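Local coordinates for Sodium/calcium exchanger membrane region domain-containing protein (Archaeoglobus fulgidus, PDB 4KPP) that probably exchanges protons for calcium ions across the archaeal membrane, as a member of the sodium/calcium exchanger family, at residues A[82-87]-A[223-228]; A[330-335]-A[380-385]. All coordinates share one frame; numbering follows the deposited sequence.

Contact 1: residues A[82-87]-A[223-228]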
ATOM      1  N   ASP A  82      -8.362  -5.776  -3.411  1.00 23.39           N
ATOM      2  CA  ASP A  82      -9.218  -5.542  -2.256  1.00 20.79           C
ATOM      3  C   ASP A  82     -10.574  -5.017  -2.711  1.00 21.85           C
ATOM      4  O   ASP A  82     -11.604  -5.322  -2.110  1.00 21.44           O
ATOM      5  CB  ASP A  82      -8.571  -4.550  -1.292  1.00 20.97           C
ATOM      6  CG  ASP A  82      -9.110  -4.677   0.119  1.00 24.51           C
ATOM      7  OD1 ASP A  82     -10.035  -5.492   0.339  1.00 21.34           O
ATOM      8  OD2 ASP A  82      -8.613  -3.956   1.010  1.00 24.57           O
ATOM      9  N   GLY A  83     -10.561  -4.229  -3.782  1.00 23.87           N
ATOM     10  CA  GLY A  83     -11.782  -3.722  -4.376  1.00 21.53           C
ATOM     11  C   GLY A  83     -12.655  -4.839  -4.912  1.00 23.48           C
ATOM     12  O   GLY A  83     -13.881  -4.775  -4.810  1.00 27.05           O
ATOM     13  N   TYR A  84     -12.027  -5.862  -5.485  1.00 20.74           N
ATOM     14  CA  TYR A  84     -12.767  -7.015  -5.988  1.00 23.87           C
ATOM     15  C   TYR A  84     -13.487  -7.733  -4.857  1.00 19.40           C
ATOM     16  O   TYR A  84     -14.648  -8.107  -4.990  1.00 24.07           O
ATOM     17  CB  TYR A  84     -11.844  -7.996  -6.722  1.00 27.09           C
ATOM     18  CG  TYR A  84     -12.518  -9.318  -7.032  1.00 30.93           C
ATOM     19  CD1 TYR A  84     -13.383  -9.443  -8.112  1.00 31.84           C
ATOM     20  CD2 TYR A  84     -12.300 -10.438  -6.238  1.00 30.59           C
ATOM     21  CE1 TYR A  84     -14.009 -10.643  -8.395  1.00 27.94           C
ATOM     22  CE2 TYR A  84     -12.924 -11.642  -6.512  1.00 29.32           C
ATOM     23  CZ  TYR A  84     -13.775 -11.737  -7.591  1.00 30.48           C
ATOM     24  OH  TYR A  84     -14.397 -12.930  -7.869  1.00 33.23           O
ATOM     25  N   PHE A  85     -12.779  -7.936  -3.750  1.00 21.56           N
ATOM     26  CA  PHE A  85     -13.352  -8.562  -2.562  1.00 24.27           C
ATOM     27  C   PHE A  85     -14.530  -7.757  -2.020  1.00 22.25           C
ATOM     28  O   PHE A  85     -15.542  -8.321  -1.611  1.00 24.93           O
ATOM     29  CB  PHE A  85     -12.291  -8.695  -1.469  1.00 23.48           C
ATOM     30  CG  PHE A  85     -11.265  -9.752  -1.742  1.00 20.65           C
ATOM     31  CD1 PHE A  85     -11.623 -10.933  -2.362  1.00 19.10           C
ATOM     32  CD2 PHE A  85      -9.944  -9.564  -1.373  1.00 22.90           C
ATOM     33  CE1 PHE A  85     -10.689 -11.909  -2.610  1.00 20.03           C
ATOM     34  CE2 PHE A  85      -8.999 -10.539  -1.621  1.00 22.90           C
ATOM     35  CZ  PHE A  85      -9.373 -11.713  -2.240  1.00 24.05           C
ATOM     36  N   ALA A  86     -14.390  -6.437  -2.004  1.00 23.27           N
ATOM     37  CA  ALA A  86     -15.468  -5.575  -1.535  1.00 22.70           C
ATOM     38  C   ALA A  86     -16.663  -5.604  -2.492  1.00 26.23           C
ATOM     39  O   ALA A  86     -17.813  -5.554  -2.056  1.00 28.17           O
ATOM     40  CB  ALA A  86     -14.969  -4.148  -1.324  1.00 17.17           C
ATOM     41  N   TRP A  87     -16.389  -5.690  -3.792  1.00 25.10           N
ATOM     42  CA  TRP A  87     -17.459  -5.777  -4.781  1.00 26.76           C
ATOM     43  C   TRP A  87     -18.261  -7.060  -4.606  1.00 27.69           C
ATOM     44  O   TRP A  87     -19.494  -7.035  -4.582  1.00 28.11           O
ATOM     45  CB  TRP A  87     -16.915  -5.690  -6.211  1.00 29.04           C
ATOM     46  CG  TRP A  87     -18.007  -5.706  -7.250  1.00 34.82           C
ATOM     47  CD1 TRP A  87     -18.594  -6.807  -7.812  1.00 37.79           C
ATOM     48  CD2 TRP A  87     -18.654  -4.569  -7.835  1.00 37.80           C
ATOM     49  NE1 TRP A  87     -19.559  -6.424  -8.712  1.00 39.50           N
ATOM     50  CE2 TRP A  87     -19.615  -5.056  -8.746  1.00 38.31           C
ATOM     51  CE3 TRP A  87     -18.510  -3.186  -7.682  1.00 38.62           C
ATOM     52  CZ2 TRP A  87     -20.428  -4.207  -9.498  1.00 39.69           C
ATOM     53  CZ3 TRP A  87     -19.318  -2.347  -8.430  1.00 39.29           C
ATOM     54  CH2 TRP A  87     -20.264  -2.860  -9.324  1.00 41.17           C
ATOM     55  N   SER A 223      -7.409  -9.019 -14.753  1.00 24.77           N
ATOM     56  CA  SER A 223      -6.607 -10.041 -14.087  1.00 26.91           C
ATOM     57  C   SER A 223      -6.990 -10.318 -12.628  1.00 23.82           C
ATOM     58  O   SER A 223      -6.822 -11.437 -12.143  1.00 25.58           O
ATOM     59  CB  SER A 223      -5.122  -9.673 -14.166  1.00 28.11           C
ATOM     60  OG  SER A 223      -4.689  -9.579 -15.512  1.00 33.50           O
ATOM     61  N   VAL A 224      -7.496  -9.306 -11.928  1.00 20.50           N
ATOM     62  CA  VAL A 224      -7.702  -9.424 -10.482  1.00 24.99           C
ATOM     63  C   VAL A 224      -8.704 -10.492 -10.058  1.00 21.49           C
ATOM     64  O   VAL A 224      -8.488 -11.181  -9.066  1.00 21.42           O
ATOM     65  CB  VAL A 224      -8.086  -8.080  -9.822  1.00 29.41           C
ATOM     66  CG1 VAL A 224      -6.853  -7.209  -9.646  1.00 33.75           C
ATOM     67  CG2 VAL A 224      -9.171  -7.368 -10.627  1.00 28.59           C
ATOM     68  N   GLU A 225      -9.798 -10.624 -10.801  1.00 23.90           N
ATOM     69  CA  GLU A 225     -10.801 -11.633 -10.482  1.00 26.35           C
ATOM     70  C   GLU A 225     -10.209 -13.032 -10.577  1.00 24.09           C
ATOM     71  O   GLU A 225     -10.338 -13.831  -9.655  1.00 24.82           O
ATOM     72  CB  GLU A 225     -12.015 -11.508 -11.404  1.00 29.14           C
ATOM     73  CG  GLU A 225     -13.059 -12.597 -11.199  1.00 32.13           C
ATOM     74  CD  GLU A 225     -14.276 -12.421 -12.088  1.00 39.97           C
ATOM     75  OE1 GLU A 225     -14.226 -11.585 -13.015  1.00 45.05           O
ATOM     76  OE2 GLU A 225     -15.285 -13.120 -11.859  1.00 43.04           O
ATOM     77  N   ALA A 226      -9.552 -13.321 -11.695  1.00 21.84           N
ATOM     78  CA  ALA A 226      -8.954 -14.632 -11.895  1.00 25.12           C
ATOM     79  C   ALA A 226      -7.857 -14.891 -10.869  1.00 26.60           C
ATOM     80  O   ALA A 226      -7.725 -16.001 -10.357  1.00 25.48           O
ATOM     81  CB  ALA A 226      -8.409 -14.757 -13.300  1.00 23.74           C
ATOM     82  N   PHE A 227      -7.071 -13.862 -10.567  1.00 22.95           N
ATOM     83  CA  PHE A 227      -6.025 -13.998  -9.564  1.00 18.65           C
ATOM     84  C   PHE A 227      -6.610 -14.236  -8.172  1.00 21.38           C
ATOM     85  O   PHE A 227      -6.105 -15.068  -7.422  1.00 22.92           O
ATOM     86  CB  PHE A 227      -5.101 -12.777  -9.563  1.00 20.86           C
ATOM     87  CG  PHE A 227      -4.091 -12.788  -8.449  1.00 23.13           C
ATOM     88  CD1 PHE A 227      -3.020 -13.668  -8.477  1.00 18.57           C
ATOM     89  CD2 PHE A 227      -4.222 -11.931  -7.367  1.00 23.30           C
ATOM     90  CE1 PHE A 227      -2.090 -13.686  -7.444  1.00 22.10           C
ATOM     91  CE2 PHE A 227      -3.301 -11.944  -6.334  1.00 23.22           C
ATOM     92  CZ  PHE A 227      -2.233 -12.822  -6.372  1.00 23.09           C
ATOM     93  N   SER A 228      -7.676 -13.511  -7.836  1.00 22.43           N
ATOM     94  CA  SER A 228      -8.299 -13.620  -6.517  1.00 26.73           C
ATOM     95  C   SER A 228      -9.040 -14.945  -6.356  1.00 26.99           C
ATOM     96  O   SER A 228      -8.903 -15.622  -5.336  1.00 25.62           O
ATOM     97  CB  SER A 228      -9.260 -12.454  -6.259  1.00 25.75           C
ATOM     98  OG  SER A 228      -8.622 -11.200  -6.444  1.00 26.95           O
TER

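Contact 2: residues A[330-335]-A[380-385]. With CA (calcium ion), chain D.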
ATOM      1  N   ILE A 330       7.324   5.541  16.383  1.00 25.04           N
ATOM      2  CA  ILE A 330       8.681   5.283  15.911  1.00 27.55           C
ATOM      3  C   ILE A 330       9.156   6.366  14.946  1.00 24.98           C
ATOM      4  O   ILE A 330      10.321   6.754  14.962  1.00 31.90           O
ATOM      5  CB  ILE A 330       8.773   3.891  15.238  1.00 36.60           C
ATOM      6  CG1 ILE A 330       8.799   2.792  16.300  1.00 39.04           C
ATOM      7  CG2 ILE A 330       9.999   3.784  14.340  1.00 40.69           C
ATOM      8  CD1 ILE A 330       8.912   1.397  15.727  1.00 42.00           C
ATOM      9  N   LEU A 331       8.245   6.864  14.116  1.00 24.15           N
ATOM     10  CA  LEU A 331       8.589   7.882  13.128  1.00 27.85           C
ATOM     11  C   LEU A 331       8.808   9.273  13.726  1.00 31.27           C
ATOM     12  O   LEU A 331       9.355  10.156  13.066  1.00 32.69           O
ATOM     13  CB  LEU A 331       7.501   7.961  12.056  1.00 28.81           C
ATOM     14  CG  LEU A 331       7.204   6.686  11.269  1.00 30.71           C
ATOM     15  CD1 LEU A 331       6.086   6.929  10.268  1.00 34.22           C
ATOM     16  CD2 LEU A 331       8.456   6.163  10.575  1.00 31.69           C
ATOM     17  N   LEU A 332       8.375   9.468  14.968  1.00 33.13           N
ATOM     18  CA  LEU A 332       8.386  10.794  15.590  1.00 37.05           C
ATOM     19  C   LEU A 332       9.771  11.450  15.693  1.00 40.84           C
ATOM     20  O   LEU A 332       9.891  12.671  15.571  1.00 40.54           O
ATOM     21  CB  LEU A 332       7.712  10.754  16.964  1.00 37.77           C
ATOM     22  CG  LEU A 332       6.183  10.695  16.971  1.00 36.61           C
ATOM     23  CD1 LEU A 332       5.671  10.496  18.388  1.00 34.69           C
ATOM     24  CD2 LEU A 332       5.583  11.954  16.355  1.00 37.62           C
ATOM     25  N   ASP A 333      10.808  10.648  15.909  1.00 42.92           N
ATOM     26  CA  ASP A 333      12.167  11.179  16.009  1.00 48.52           C
ATOM     27  C   ASP A 333      12.808  11.372  14.630  1.00 47.99           C
ATOM     28  O   ASP A 333      13.987  11.711  14.527  1.00 48.44           O
ATOM     29  CB  ASP A 333      13.041  10.290  16.903  1.00 53.33           C
ATOM     30  CG  ASP A 333      13.015   8.833  16.486  1.00 57.68           C
ATOM     31  OD1 ASP A 333      12.331   8.514  15.491  1.00 55.34           O
ATOM     32  OD2 ASP A 333      13.688   8.011  17.147  1.00 61.97           O
ATOM     33  N   LEU A 334      12.013  11.173  13.579  1.00 45.27           N
ATOM     34  CA  LEU A 334      12.475  11.273  12.191  1.00 43.91           C
ATOM     35  C   LEU A 334      13.662  10.355  11.905  1.00 45.78           C
ATOM     36  O   LEU A 334      14.521  10.669  11.079  1.00 47.54           O
ATOM     37  CB  LEU A 334      12.811  12.724  11.817  1.00 41.52           C
ATOM     38  CG  LEU A 334      11.626  13.691  11.760  1.00 42.61           C
ATOM     39  CD1 LEU A 334      12.061  15.072  11.298  1.00 40.60           C
ATOM     40  CD2 LEU A 334      10.542  13.136  10.851  1.00 44.53           C
ATOM     41  N   LYS A 335      13.698   9.220  12.597  1.00 44.83           N
ATOM     42  CA  LYS A 335      14.754   8.232  12.416  1.00 45.15           C
ATOM     43  C   LYS A 335      14.218   6.819  12.623  1.00 47.89           C
ATOM     44  O   LYS A 335      13.333   6.597  13.450  1.00 45.60           O
ATOM     45  CB  LYS A 335      15.906   8.497  13.387  1.00 45.65           C
ATOM     46  N   LYS A 380       6.894  16.768  22.066  1.00 35.74           N
ATOM     47  CA  LYS A 380       7.247  17.957  21.302  1.00 38.62           C
ATOM     48  C   LYS A 380       7.236  17.650  19.807  1.00 40.52           C
ATOM     49  O   LYS A 380       6.946  18.522  18.986  1.00 41.07           O
ATOM     50  CB  LYS A 380       8.618  18.490  21.725  1.00 40.90           C
ATOM     51  N   GLU A 381       7.548  16.404  19.463  1.00 41.91           N
ATOM     52  CA  GLU A 381       7.576  15.977  18.068  1.00 42.84           C
ATOM     53  C   GLU A 381       6.167  15.878  17.495  1.00 41.43           C
ATOM     54  O   GLU A 381       5.957  16.095  16.302  1.00 43.90           O
ATOM     55  CB  GLU A 381       8.315  14.643  17.924  1.00 43.55           C
ATOM     56  CG  GLU A 381       9.741  14.669  18.464  1.00 50.46           C
ATOM     57  CD  GLU A 381      10.640  15.599  17.680  1.00 60.05           C
ATOM     58  OE1 GLU A 381      10.360  15.821  16.485  1.00 62.92           O
ATOM     59  OE2 GLU A 381      11.626  16.109  18.255  1.00 63.50           O
ATOM     60  N   ILE A 382       5.206  15.548  18.352  1.00 36.61           N
ATOM     61  CA  ILE A 382       3.806  15.506  17.953  1.00 36.61           C
ATOM     62  C   ILE A 382       3.292  16.926  17.756  1.00 36.53           C
ATOM     63  O   ILE A 382       2.569  17.205  16.802  1.00 38.15           O
ATOM     64  CB  ILE A 382       2.941  14.764  18.991  1.00 42.68           C
ATOM     65  CG1 ILE A 382       3.469  13.342  19.192  1.00 39.94           C
ATOM     66  CG2 ILE A 382       1.478  14.737  18.557  1.00 42.60           C
ATOM     67  CD1 ILE A 382       2.751  12.571  20.274  1.00 39.29           C
ATOM     68  N   VAL A 383       3.678  17.819  18.661  1.00 39.93           N
ATOM     69  CA  VAL A 383       3.366  19.238  18.532  1.00 41.49           C
ATOM     70  C   VAL A 383       3.987  19.800  17.257  1.00 39.65           C
ATOM     71  O   VAL A 383       3.350  20.561  16.528  1.00 39.23           O
ATOM     72  CB  VAL A 383       3.875  20.045  19.750  1.00 44.54           C
ATOM     73  CG1 VAL A 383       3.863  21.540  19.455  1.00 47.80           C
ATOM     74  CG2 VAL A 383       3.043  19.733  20.985  1.00 42.99           C
ATOM     75  N   GLU A 384       5.229  19.412  16.987  1.00 38.47           N
ATOM     76  CA  GLU A 384       5.913  19.847  15.772  1.00 40.45           C
ATOM     77  C   GLU A 384       5.193  19.385  14.507  1.00 35.77           C
ATOM     78  O   GLU A 384       5.038  20.154  13.554  1.00 31.99           O
ATOM     79  CB  GLU A 384       7.364  19.366  15.768  1.00 44.30           C
ATOM     80  CG  GLU A 384       8.334  20.413  16.274  1.00 49.63           C
ATOM     81  CD  GLU A 384       8.242  21.697  15.479  1.00 55.80           C
ATOM     82  OE1 GLU A 384       8.296  21.626  14.233  1.00 56.71           O
ATOM     83  OE2 GLU A 384       8.100  22.774  16.098  1.00 58.27           O
ATOM     84  N   SER A 385       4.753  18.130  14.517  1.00 31.82           N
ATOM     85  CA  SER A 385       3.983  17.560  13.418  1.00 36.81           C
ATOM     86  C   SER A 385       2.684  18.331  13.198  1.00 39.16           C
ATOM     87  O   SER A 385       2.193  18.438  12.074  1.00 38.03           O
ATOM     88  CB  SER A 385       3.675  16.089  13.701  1.00 38.26           C
ATOM     89  OG  SER A 385       2.704  15.591  12.798  1.00 42.35           O
TER
HETATM   90 CA    CA D 501      12.744   6.138  15.464  1.00 63.88          CA
HETATM   91  O   HOH W   1       8.085  14.720  14.608  1.00 58.74           O

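Contact 1: residues A[82-87]-A[223-228]
The Tyr84 ring lies against the first turn of the helix that holds Glu225 and Ser228, and every cross-segment contact is van der Waals or CH-pi in kind. The CH-pi contact comes from the backbone: Glu225 CA sits over one ring face, 4.1 Å from the Tyr84 ring centroid and 16° off the normal, displaced toward the rim. The methylene chain of Glu225 continues across the phenol, with CG 3.5 Å from Tyr84 CE1, while the carboxylate plane is turned from that of the ring. Tyr84 carries CG anti to its own nitrogen (chi1 169°), which swings the phenol off its helix and onto the neighbouring one.

Van der Waals contacts of the rings follow at Ser228. Its CB meets Tyr84 CD2 at 3.6 Å and Phe85 CE1 at 4.0 Å, so two successive rings of one helix converge on a single methylene.

No hydrogen bond crosses between the segments; within 223-228, Ser228 OG donates to Val224 O at 2.6 Å, from above the carbonyl plane, while Ser228 N reaches the same oxygen from its opposite face. Replacing Tyr84 by an alanine would probably open a gap against Glu225 CA and take the closer of two rings from Ser228 CB.

With short axes 9.8 Å apart and crossing at -82°, helix 76-91 and helix 224-237 pack nearly perpendicularly, joining the two sodium/calcium exchanger regions of a transporter built mostly of helices.

Contact 2: residues A[330-335]-A[380-385]
Leu332 O and the Glu381 side chain meet beside an Asx turn that forms part of a calcium site. Of the two flat carboxylates, that of Asp333 chelates the ion with both oxygens, OD1 at 2.4 Å and OD2 at 2.7 Å from the calcium, and Lys335 N approaches Asp333 OD1 from above the carboxylate plane, 63° out of it. The two metal bonds fix this carboxylate first; the long Asx-turn bond from Lys335 N to Asp333 OD1, 3.3 Å and 149° at the hydrogen, may help limit its rotation. Asp333 CG lies between backbone N and carbonyl carbon (chi1 53°), bringing both oxygens to the metal. Ile330 O and Lys335 O bind the same ion, and Glu340 supplies further ligands.

The Glu381 side chain bends at chi2 and brings its OE1 to 3.3 Å from Leu332 O. Both are acceptors, so the pair is no hydrogen bond; OE1 instead makes a salt bridge to Arg139.

Apolar packing lies alongside. Leu332 CD1 touches Ile382 CG1 at 3.7 Å, and CD2 rests near the same carbon, so the forked end of the leucine straddles it; Leu375 of helix 357-377 packs on both side chains. The type I turn from Leu331 to Leu334 presents Leu332 to helix 379-393 and Asp333 to the metal. One water lies between the backbones, 2.9 Å from Leu332 O and 3.0 Å from Glu381 O, placed to donate to either, though it has more acceptors in reach than protons.

In the fold
Contacts 1 and 2 lie on opposite sides of the chain's centre, with their own centres about 37 Å apart and their nearest atoms about 21 Å apart, so neither touches the other. They follow in series along the chain. Contact 1 brings helix 76-91 against helix 224-237 at a partly buried crossing, away from the calcium site. Contact 2 sits at that site: residues of 330-335, together with Glu340, bind the ion, while 380-385 packs against Leu332, whose side chain is about 8 Å from that of Glu340.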